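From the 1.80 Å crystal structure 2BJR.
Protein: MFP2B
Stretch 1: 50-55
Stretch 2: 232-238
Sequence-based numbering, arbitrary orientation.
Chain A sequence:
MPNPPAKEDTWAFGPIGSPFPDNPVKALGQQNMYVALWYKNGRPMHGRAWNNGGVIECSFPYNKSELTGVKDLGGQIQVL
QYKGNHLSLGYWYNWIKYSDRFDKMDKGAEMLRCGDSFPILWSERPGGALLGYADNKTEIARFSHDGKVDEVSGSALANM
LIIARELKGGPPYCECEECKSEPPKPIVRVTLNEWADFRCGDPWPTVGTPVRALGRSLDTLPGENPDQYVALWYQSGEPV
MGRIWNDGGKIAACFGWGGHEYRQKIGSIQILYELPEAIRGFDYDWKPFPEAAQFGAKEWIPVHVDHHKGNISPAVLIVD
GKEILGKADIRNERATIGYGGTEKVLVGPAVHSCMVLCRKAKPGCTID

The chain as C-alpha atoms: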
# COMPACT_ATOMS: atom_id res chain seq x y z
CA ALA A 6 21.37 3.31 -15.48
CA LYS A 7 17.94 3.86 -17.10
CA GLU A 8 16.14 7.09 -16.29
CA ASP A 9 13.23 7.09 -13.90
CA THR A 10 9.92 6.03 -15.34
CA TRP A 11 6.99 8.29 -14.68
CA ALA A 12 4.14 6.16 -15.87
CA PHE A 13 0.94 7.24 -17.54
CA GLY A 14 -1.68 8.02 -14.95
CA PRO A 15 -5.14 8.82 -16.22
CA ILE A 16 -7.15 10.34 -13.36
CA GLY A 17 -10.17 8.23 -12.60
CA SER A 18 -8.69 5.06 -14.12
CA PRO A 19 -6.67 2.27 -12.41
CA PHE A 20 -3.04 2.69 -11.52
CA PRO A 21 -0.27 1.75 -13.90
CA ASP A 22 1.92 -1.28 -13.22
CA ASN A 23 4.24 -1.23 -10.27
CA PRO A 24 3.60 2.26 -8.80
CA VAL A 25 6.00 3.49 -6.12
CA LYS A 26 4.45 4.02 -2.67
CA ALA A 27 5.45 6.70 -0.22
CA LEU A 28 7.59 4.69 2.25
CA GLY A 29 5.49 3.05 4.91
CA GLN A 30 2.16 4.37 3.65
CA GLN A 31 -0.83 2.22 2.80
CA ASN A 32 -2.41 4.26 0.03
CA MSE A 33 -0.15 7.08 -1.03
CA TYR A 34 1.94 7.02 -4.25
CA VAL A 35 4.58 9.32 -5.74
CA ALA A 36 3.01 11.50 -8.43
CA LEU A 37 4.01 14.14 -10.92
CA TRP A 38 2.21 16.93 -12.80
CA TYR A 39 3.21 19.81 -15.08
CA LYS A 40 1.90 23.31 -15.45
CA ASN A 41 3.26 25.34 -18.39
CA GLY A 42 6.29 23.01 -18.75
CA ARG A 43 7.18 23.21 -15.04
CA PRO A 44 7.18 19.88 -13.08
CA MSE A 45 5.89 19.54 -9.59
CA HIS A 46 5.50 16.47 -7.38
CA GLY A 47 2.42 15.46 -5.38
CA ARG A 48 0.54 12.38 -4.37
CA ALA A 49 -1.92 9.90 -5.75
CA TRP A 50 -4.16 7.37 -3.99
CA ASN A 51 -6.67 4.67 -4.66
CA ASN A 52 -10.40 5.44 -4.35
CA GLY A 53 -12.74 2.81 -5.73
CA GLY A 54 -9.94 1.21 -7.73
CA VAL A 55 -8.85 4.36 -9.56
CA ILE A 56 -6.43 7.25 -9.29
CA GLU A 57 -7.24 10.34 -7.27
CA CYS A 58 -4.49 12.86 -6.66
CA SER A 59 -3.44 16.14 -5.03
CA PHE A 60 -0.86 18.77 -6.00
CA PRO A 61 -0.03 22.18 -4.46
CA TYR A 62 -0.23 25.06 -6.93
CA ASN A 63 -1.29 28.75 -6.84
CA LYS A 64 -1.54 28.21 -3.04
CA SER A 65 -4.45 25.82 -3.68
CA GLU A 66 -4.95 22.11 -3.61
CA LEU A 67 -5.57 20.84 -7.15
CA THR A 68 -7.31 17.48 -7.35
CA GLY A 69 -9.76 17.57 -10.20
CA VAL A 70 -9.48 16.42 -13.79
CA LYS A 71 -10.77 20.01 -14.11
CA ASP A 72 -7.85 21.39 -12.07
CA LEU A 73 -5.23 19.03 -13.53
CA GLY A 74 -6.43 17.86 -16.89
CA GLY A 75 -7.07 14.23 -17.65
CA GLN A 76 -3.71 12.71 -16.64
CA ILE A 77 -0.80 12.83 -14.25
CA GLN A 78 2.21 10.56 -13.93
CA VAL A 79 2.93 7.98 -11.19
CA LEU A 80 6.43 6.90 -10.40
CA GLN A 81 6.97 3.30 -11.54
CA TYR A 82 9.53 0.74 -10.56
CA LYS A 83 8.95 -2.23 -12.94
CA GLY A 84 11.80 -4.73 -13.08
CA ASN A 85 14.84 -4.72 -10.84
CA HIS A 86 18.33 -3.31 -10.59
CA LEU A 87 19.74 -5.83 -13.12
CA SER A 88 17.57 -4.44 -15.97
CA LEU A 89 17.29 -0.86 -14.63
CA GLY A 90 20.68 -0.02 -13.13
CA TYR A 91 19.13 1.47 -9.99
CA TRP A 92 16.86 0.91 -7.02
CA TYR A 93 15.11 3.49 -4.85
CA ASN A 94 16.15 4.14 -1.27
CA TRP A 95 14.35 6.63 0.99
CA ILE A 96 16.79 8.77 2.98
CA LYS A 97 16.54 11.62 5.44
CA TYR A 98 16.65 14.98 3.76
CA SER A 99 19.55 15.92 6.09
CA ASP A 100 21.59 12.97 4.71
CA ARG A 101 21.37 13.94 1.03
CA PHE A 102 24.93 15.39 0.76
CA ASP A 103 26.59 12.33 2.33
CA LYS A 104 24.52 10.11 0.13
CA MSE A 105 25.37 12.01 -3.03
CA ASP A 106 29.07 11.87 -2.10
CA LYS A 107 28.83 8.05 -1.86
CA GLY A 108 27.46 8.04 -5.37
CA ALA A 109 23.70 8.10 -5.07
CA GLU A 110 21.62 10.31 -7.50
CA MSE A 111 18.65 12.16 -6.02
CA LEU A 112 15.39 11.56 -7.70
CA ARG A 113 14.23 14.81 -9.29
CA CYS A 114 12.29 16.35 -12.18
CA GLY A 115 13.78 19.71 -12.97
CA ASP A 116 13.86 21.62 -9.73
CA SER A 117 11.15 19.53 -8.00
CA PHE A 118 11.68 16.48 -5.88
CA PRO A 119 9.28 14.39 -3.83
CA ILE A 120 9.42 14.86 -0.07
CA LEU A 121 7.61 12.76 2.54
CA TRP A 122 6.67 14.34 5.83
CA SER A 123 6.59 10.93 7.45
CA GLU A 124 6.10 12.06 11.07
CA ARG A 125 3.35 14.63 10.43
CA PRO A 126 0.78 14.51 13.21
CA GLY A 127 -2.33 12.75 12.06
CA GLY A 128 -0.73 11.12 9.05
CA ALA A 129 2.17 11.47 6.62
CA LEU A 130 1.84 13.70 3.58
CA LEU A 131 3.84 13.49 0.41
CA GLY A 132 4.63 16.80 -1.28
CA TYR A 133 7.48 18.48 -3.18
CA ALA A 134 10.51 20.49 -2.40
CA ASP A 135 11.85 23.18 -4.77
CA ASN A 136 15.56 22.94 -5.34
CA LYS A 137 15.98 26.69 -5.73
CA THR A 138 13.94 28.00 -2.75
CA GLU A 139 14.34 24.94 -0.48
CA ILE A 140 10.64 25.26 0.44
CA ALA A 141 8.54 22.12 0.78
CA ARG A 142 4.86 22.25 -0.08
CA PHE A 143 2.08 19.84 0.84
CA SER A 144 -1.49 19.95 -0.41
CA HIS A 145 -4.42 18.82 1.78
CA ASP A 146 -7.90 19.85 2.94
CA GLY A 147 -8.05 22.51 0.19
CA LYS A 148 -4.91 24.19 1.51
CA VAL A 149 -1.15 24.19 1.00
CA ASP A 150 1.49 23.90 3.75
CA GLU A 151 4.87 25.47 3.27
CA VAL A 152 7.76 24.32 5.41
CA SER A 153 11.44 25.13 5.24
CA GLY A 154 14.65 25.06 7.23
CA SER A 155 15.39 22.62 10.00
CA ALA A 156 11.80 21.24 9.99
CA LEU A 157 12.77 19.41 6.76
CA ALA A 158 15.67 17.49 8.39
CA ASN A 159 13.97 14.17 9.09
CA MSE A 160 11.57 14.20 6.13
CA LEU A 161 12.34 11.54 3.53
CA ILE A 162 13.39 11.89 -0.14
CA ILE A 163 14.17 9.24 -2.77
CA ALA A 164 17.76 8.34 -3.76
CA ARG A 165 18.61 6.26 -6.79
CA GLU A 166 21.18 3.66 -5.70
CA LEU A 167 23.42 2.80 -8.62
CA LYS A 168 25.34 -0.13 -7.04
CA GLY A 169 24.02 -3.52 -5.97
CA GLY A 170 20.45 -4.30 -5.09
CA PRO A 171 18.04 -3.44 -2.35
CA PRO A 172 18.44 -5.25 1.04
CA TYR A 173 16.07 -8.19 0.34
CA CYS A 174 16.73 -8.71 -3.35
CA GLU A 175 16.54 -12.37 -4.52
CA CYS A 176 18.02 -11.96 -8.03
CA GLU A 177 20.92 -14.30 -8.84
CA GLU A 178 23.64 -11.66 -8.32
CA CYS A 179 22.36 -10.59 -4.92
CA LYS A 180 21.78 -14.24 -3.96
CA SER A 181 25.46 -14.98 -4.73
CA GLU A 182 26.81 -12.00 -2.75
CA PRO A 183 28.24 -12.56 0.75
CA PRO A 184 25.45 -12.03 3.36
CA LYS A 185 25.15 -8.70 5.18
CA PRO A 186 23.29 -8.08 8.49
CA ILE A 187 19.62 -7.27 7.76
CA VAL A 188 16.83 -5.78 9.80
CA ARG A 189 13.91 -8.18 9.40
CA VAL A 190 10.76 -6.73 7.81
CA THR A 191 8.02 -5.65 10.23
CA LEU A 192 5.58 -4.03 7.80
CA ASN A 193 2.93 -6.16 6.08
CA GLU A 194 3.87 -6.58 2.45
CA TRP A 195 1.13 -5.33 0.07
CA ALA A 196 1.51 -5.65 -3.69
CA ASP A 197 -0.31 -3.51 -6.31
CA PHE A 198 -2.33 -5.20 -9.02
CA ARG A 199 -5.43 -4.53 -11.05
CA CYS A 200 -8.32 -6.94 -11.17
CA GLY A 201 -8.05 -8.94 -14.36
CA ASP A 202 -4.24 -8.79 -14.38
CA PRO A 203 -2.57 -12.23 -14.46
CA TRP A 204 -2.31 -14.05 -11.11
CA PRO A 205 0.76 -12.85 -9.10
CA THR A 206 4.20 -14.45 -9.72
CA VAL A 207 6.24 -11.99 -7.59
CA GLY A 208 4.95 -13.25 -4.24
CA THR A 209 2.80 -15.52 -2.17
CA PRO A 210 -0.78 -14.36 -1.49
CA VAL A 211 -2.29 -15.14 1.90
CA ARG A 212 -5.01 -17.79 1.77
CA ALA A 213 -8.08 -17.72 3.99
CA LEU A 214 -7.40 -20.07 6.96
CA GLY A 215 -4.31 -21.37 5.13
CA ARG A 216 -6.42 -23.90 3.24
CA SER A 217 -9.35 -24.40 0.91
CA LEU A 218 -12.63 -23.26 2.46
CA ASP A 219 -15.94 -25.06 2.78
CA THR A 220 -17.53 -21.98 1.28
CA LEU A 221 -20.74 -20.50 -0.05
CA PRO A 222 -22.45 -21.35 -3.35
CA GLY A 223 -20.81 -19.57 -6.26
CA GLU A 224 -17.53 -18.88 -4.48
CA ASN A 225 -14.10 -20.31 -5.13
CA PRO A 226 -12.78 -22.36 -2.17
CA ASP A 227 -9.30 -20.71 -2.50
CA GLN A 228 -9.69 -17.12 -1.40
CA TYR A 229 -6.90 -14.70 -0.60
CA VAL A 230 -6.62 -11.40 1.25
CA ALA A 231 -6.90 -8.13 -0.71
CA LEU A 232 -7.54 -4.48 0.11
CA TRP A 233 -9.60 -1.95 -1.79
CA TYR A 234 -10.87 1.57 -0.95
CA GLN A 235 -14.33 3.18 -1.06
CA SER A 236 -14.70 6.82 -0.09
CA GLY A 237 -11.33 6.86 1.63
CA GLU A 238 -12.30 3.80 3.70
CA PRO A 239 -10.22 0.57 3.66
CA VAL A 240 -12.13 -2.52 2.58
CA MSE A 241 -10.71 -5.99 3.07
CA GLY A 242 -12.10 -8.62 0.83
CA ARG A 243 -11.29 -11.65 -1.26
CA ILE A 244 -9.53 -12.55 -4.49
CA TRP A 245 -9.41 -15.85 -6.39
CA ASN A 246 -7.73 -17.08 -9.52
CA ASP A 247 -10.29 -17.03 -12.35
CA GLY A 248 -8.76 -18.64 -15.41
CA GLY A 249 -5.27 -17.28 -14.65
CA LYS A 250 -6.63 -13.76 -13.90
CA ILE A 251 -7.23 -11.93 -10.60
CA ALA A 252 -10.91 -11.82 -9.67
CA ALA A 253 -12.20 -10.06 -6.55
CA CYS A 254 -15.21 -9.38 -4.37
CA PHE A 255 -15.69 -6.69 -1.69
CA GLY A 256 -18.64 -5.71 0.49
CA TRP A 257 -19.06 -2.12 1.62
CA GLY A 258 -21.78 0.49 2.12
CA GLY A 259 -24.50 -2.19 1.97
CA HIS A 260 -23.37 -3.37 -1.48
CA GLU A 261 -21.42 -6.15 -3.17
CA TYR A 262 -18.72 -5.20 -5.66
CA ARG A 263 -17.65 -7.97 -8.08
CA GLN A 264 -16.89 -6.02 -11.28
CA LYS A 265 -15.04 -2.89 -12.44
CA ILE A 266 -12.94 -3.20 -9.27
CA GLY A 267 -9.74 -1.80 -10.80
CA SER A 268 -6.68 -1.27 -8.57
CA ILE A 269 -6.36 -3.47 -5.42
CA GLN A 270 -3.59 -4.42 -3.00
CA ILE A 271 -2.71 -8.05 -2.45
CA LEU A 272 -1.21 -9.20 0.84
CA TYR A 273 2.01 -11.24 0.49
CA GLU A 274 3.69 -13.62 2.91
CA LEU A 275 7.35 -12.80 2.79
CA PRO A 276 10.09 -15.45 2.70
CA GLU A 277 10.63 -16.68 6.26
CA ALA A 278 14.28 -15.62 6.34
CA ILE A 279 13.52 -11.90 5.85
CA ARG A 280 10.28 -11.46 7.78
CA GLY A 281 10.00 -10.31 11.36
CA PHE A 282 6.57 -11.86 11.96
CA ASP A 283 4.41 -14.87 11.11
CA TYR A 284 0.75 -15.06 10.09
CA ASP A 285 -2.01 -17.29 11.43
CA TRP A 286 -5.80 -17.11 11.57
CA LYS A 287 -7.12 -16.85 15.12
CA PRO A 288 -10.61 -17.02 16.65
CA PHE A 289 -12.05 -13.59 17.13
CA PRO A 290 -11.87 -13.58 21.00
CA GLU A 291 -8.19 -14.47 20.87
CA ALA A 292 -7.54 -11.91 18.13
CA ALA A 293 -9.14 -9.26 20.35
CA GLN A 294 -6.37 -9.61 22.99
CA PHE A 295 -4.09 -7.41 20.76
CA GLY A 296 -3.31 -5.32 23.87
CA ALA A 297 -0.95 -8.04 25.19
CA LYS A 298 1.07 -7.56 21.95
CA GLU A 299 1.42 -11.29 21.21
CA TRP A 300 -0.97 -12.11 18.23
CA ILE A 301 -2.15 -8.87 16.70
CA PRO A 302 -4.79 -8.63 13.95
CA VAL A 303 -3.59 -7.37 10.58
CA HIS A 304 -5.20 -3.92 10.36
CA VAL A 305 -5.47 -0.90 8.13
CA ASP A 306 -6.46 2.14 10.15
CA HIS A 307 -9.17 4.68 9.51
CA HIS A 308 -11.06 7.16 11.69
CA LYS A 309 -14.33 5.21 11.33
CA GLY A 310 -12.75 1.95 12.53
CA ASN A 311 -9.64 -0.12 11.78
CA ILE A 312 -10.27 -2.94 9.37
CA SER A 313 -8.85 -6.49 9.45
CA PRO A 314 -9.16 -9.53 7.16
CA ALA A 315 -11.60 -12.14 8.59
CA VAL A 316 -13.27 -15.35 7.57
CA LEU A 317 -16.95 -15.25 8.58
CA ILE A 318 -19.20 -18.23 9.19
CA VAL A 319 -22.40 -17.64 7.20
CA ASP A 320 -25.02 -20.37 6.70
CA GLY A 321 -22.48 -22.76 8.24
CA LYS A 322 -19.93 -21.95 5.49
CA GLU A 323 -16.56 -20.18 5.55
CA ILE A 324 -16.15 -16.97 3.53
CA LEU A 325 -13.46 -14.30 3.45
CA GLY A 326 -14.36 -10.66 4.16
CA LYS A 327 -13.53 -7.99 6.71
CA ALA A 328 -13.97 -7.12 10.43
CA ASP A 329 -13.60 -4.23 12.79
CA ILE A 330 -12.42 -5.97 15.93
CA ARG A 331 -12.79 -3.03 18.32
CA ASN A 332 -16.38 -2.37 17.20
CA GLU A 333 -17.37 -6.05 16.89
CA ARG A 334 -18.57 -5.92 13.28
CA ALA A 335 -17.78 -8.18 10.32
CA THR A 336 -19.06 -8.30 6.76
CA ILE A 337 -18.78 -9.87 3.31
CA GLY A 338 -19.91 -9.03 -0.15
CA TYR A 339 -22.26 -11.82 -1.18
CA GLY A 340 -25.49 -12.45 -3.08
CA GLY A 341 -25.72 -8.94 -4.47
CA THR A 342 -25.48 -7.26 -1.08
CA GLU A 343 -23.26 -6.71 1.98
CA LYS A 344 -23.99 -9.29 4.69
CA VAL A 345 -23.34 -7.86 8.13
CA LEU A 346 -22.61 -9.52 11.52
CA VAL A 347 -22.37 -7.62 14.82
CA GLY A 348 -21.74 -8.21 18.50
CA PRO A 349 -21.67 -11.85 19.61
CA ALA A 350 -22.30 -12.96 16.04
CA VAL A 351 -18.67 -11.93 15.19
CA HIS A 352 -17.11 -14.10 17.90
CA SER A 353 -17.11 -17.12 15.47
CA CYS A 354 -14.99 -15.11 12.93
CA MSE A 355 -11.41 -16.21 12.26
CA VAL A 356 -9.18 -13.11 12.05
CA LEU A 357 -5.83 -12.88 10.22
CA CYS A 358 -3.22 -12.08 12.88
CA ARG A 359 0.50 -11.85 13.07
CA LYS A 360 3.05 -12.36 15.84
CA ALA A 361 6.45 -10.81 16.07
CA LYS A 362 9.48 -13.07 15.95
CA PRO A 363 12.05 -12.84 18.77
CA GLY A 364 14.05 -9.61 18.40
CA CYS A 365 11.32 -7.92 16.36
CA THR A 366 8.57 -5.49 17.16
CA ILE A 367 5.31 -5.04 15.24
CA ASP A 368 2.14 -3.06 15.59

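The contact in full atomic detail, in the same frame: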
# COMPACT_ATOMS: atom_id res chain seq x y z
N TRP A 50 -3.61 8.43 -4.85
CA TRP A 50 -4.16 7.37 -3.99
C TRP A 50 -5.29 6.67 -4.67
O TRP A 50 -5.84 7.14 -5.66
CB TRP A 50 -4.60 7.92 -2.64
CG TRP A 50 -5.78 8.88 -2.67
CD1 TRP A 50 -7.09 8.56 -2.51
CD2 TRP A 50 -5.74 10.29 -2.86
NE1 TRP A 50 -7.88 9.69 -2.59
CE2 TRP A 50 -7.07 10.77 -2.79
CE3 TRP A 50 -4.71 11.22 -3.07
CZ2 TRP A 50 -7.40 12.13 -2.95
CZ3 TRP A 50 -5.04 12.58 -3.23
CH2 TRP A 50 -6.37 13.01 -3.14
N ASN A 51 -5.59 5.47 -4.18
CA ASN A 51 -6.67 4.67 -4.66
C ASN A 51 -8.00 5.05 -3.99
O ASN A 51 -8.10 5.03 -2.76
CB ASN A 51 -6.36 3.20 -4.29
CG ASN A 51 -7.40 2.21 -4.81
OD1 ASN A 51 -8.60 2.52 -4.94
ND2 ASN A 51 -6.93 0.96 -4.98
N ASN A 52 -8.99 5.38 -4.80
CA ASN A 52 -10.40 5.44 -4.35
C ASN A 52 -11.29 4.70 -5.33
O ASN A 52 -11.36 5.03 -6.51
CB ASN A 52 -10.88 6.92 -4.19
CG ASN A 52 -12.24 7.01 -3.51
OD1 ASN A 52 -12.64 6.09 -2.79
ND2 ASN A 52 -12.97 8.12 -3.74
N GLY A 53 -11.93 3.64 -4.87
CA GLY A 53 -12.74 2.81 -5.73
C GLY A 53 -12.00 2.11 -6.85
O GLY A 53 -12.59 1.83 -7.90
N GLY A 54 -10.69 1.88 -6.70
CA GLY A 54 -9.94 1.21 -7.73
C GLY A 54 -9.28 2.09 -8.77
O GLY A 54 -8.60 1.57 -9.65
N VAL A 55 -9.42 3.40 -8.62
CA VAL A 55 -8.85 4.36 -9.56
C VAL A 55 -8.09 5.47 -8.91
O VAL A 55 -8.20 5.69 -7.69
CB VAL A 55 -9.98 4.98 -10.47
CG1 VAL A 55 -10.76 3.86 -11.13
CG2 VAL A 55 -10.86 5.86 -9.68
N LEU A 232 -7.07 -5.76 -0.37
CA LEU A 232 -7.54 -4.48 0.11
C LEU A 232 -7.93 -3.58 -1.03
O LEU A 232 -7.26 -3.53 -2.05
CB LEU A 232 -6.43 -3.82 0.88
CG LEU A 232 -6.55 -2.37 1.36
CD1 LEU A 232 -7.55 -2.30 2.45
CD2 LEU A 232 -5.19 -1.82 1.76
N TRP A 233 -9.07 -2.93 -0.86
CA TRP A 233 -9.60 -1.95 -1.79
C TRP A 233 -9.99 -0.72 -0.94
O TRP A 233 -9.88 -0.75 0.29
CB TRP A 233 -10.84 -2.54 -2.37
CG TRP A 233 -11.34 -2.01 -3.63
CD1 TRP A 233 -10.61 -1.64 -4.70
CD2 TRP A 233 -12.70 -1.84 -3.98
NE1 TRP A 233 -11.44 -1.27 -5.73
CE2 TRP A 233 -12.74 -1.36 -5.31
CE3 TRP A 233 -13.91 -2.08 -3.32
CZ2 TRP A 233 -13.94 -1.14 -5.99
CZ3 TRP A 233 -15.11 -1.84 -4.00
CH2 TRP A 233 -15.11 -1.37 -5.32
N TYR A 234 -10.47 0.33 -1.61
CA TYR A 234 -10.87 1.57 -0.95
C TYR A 234 -12.20 2.06 -1.51
O TYR A 234 -12.39 2.01 -2.70
CB TYR A 234 -9.79 2.61 -1.15
CG TYR A 234 -8.66 2.43 -0.20
CD1 TYR A 234 -7.53 1.66 -0.56
CD2 TYR A 234 -8.66 3.04 1.05
CE1 TYR A 234 -6.52 1.42 0.32
CE2 TYR A 234 -7.58 2.86 1.93
CZ TYR A 234 -6.54 2.01 1.56
OH TYR A 234 -5.48 1.83 2.39
N GLN A 235 -13.09 2.51 -0.64
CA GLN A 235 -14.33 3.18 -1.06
C GLN A 235 -14.53 4.39 -0.17
O GLN A 235 -14.54 4.27 1.05
CB GLN A 235 -15.55 2.27 -0.87
CG GLN A 235 -15.81 1.30 -1.98
CD GLN A 235 -16.17 1.97 -3.32
OE1 GLN A 235 -16.70 3.07 -3.35
NE2 GLN A 235 -15.81 1.33 -4.41
N SER A 236 -14.65 5.55 -0.80
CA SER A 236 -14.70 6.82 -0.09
C SER A 236 -13.65 7.04 0.96
O SER A 236 -13.98 7.47 2.05
CB SER A 236 -16.07 6.97 0.56
OG SER A 236 -17.11 6.83 -0.40
N GLY A 237 -12.39 6.72 0.68
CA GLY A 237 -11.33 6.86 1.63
C GLY A 237 -11.32 5.81 2.74
O GLY A 237 -10.46 5.84 3.58
N GLU A 238 -12.24 4.86 2.69
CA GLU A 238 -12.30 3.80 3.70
C GLU A 238 -11.66 2.49 3.20
O GLU A 238 -11.96 2.02 2.10
CB GLU A 238 -13.74 3.49 4.05
CG GLU A 238 -14.46 4.68 4.68
CD GLU A 238 -15.90 4.41 5.06
OE1 GLU A 238 -16.28 3.27 5.41
OE2 GLU A 238 -16.65 5.43 5.09
O HOH W 1 -15.18 5.17 -4.07
O HOH W 2 -15.78 1.87 -7.38

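The axes of strands 50-52 and 232-235 approach to 5.9 Å, with their N-to-C directions 71° apart, so they cross steeply rather than pair as neighbours in a sheet. Each runs into a type I' turn, Asn52 to Val55 and Gln235 to Glu238, closed by backbone hydrogen bonds in both directions between its end residues. The two backbones come closest, CA to CA, at Gly53 and Gln235 (4.9 Å). Here lies the one direct hydrogen bond of the contact for which the geometry is clear, from Gly53 N to Tyr234 O (2.8 Å). Both turns place residues at positive phi. Gly53 and Gly237 suit this backbone, whereas Ser236 adopts it too, with its CA-to-CB bond directed away from the other stretch. Gly54 has the strictest need for glycine: a CB would press against the preceding carbonyl and lie 3.2 Å from Trp233 NE1.

Asn51 is buried and braces its own turn, its OD1 accepting a hydrogen bond from Gly54 N (2.8 Å). Its CA-to-CB bond points toward the other stretch, as does that of Tyr234, and Asn51 O packs 3.4 Å from Tyr234 CB. The CA-to-CB bond of Trp233 points sideways, but the indole swings back to the first turn, where Trp233 NE1 lies 3.6 Å from Gly53 C and 3.4 Å from Gly54 N. These two nitrogens are both donors and do not bond to each other; NE1 is satisfied elsewhere in the structure. Asn52 reaches across with its amide, bringing OD1 to 2.9 Å from Ser236 N. Water 1 donates to Asn52 OD1 (3.0 Å) and to Gln235 OE1 (2.7 Å). The CA-to-CB bond of Gln235 points away from the other stretch, but the end of the side chain comes nearer, and its NE2 donates to water 2 (3.0 Å), which donates in turn to Gly53 O (3.2 Å). In all, 311 Å² is buried, summed over both sides.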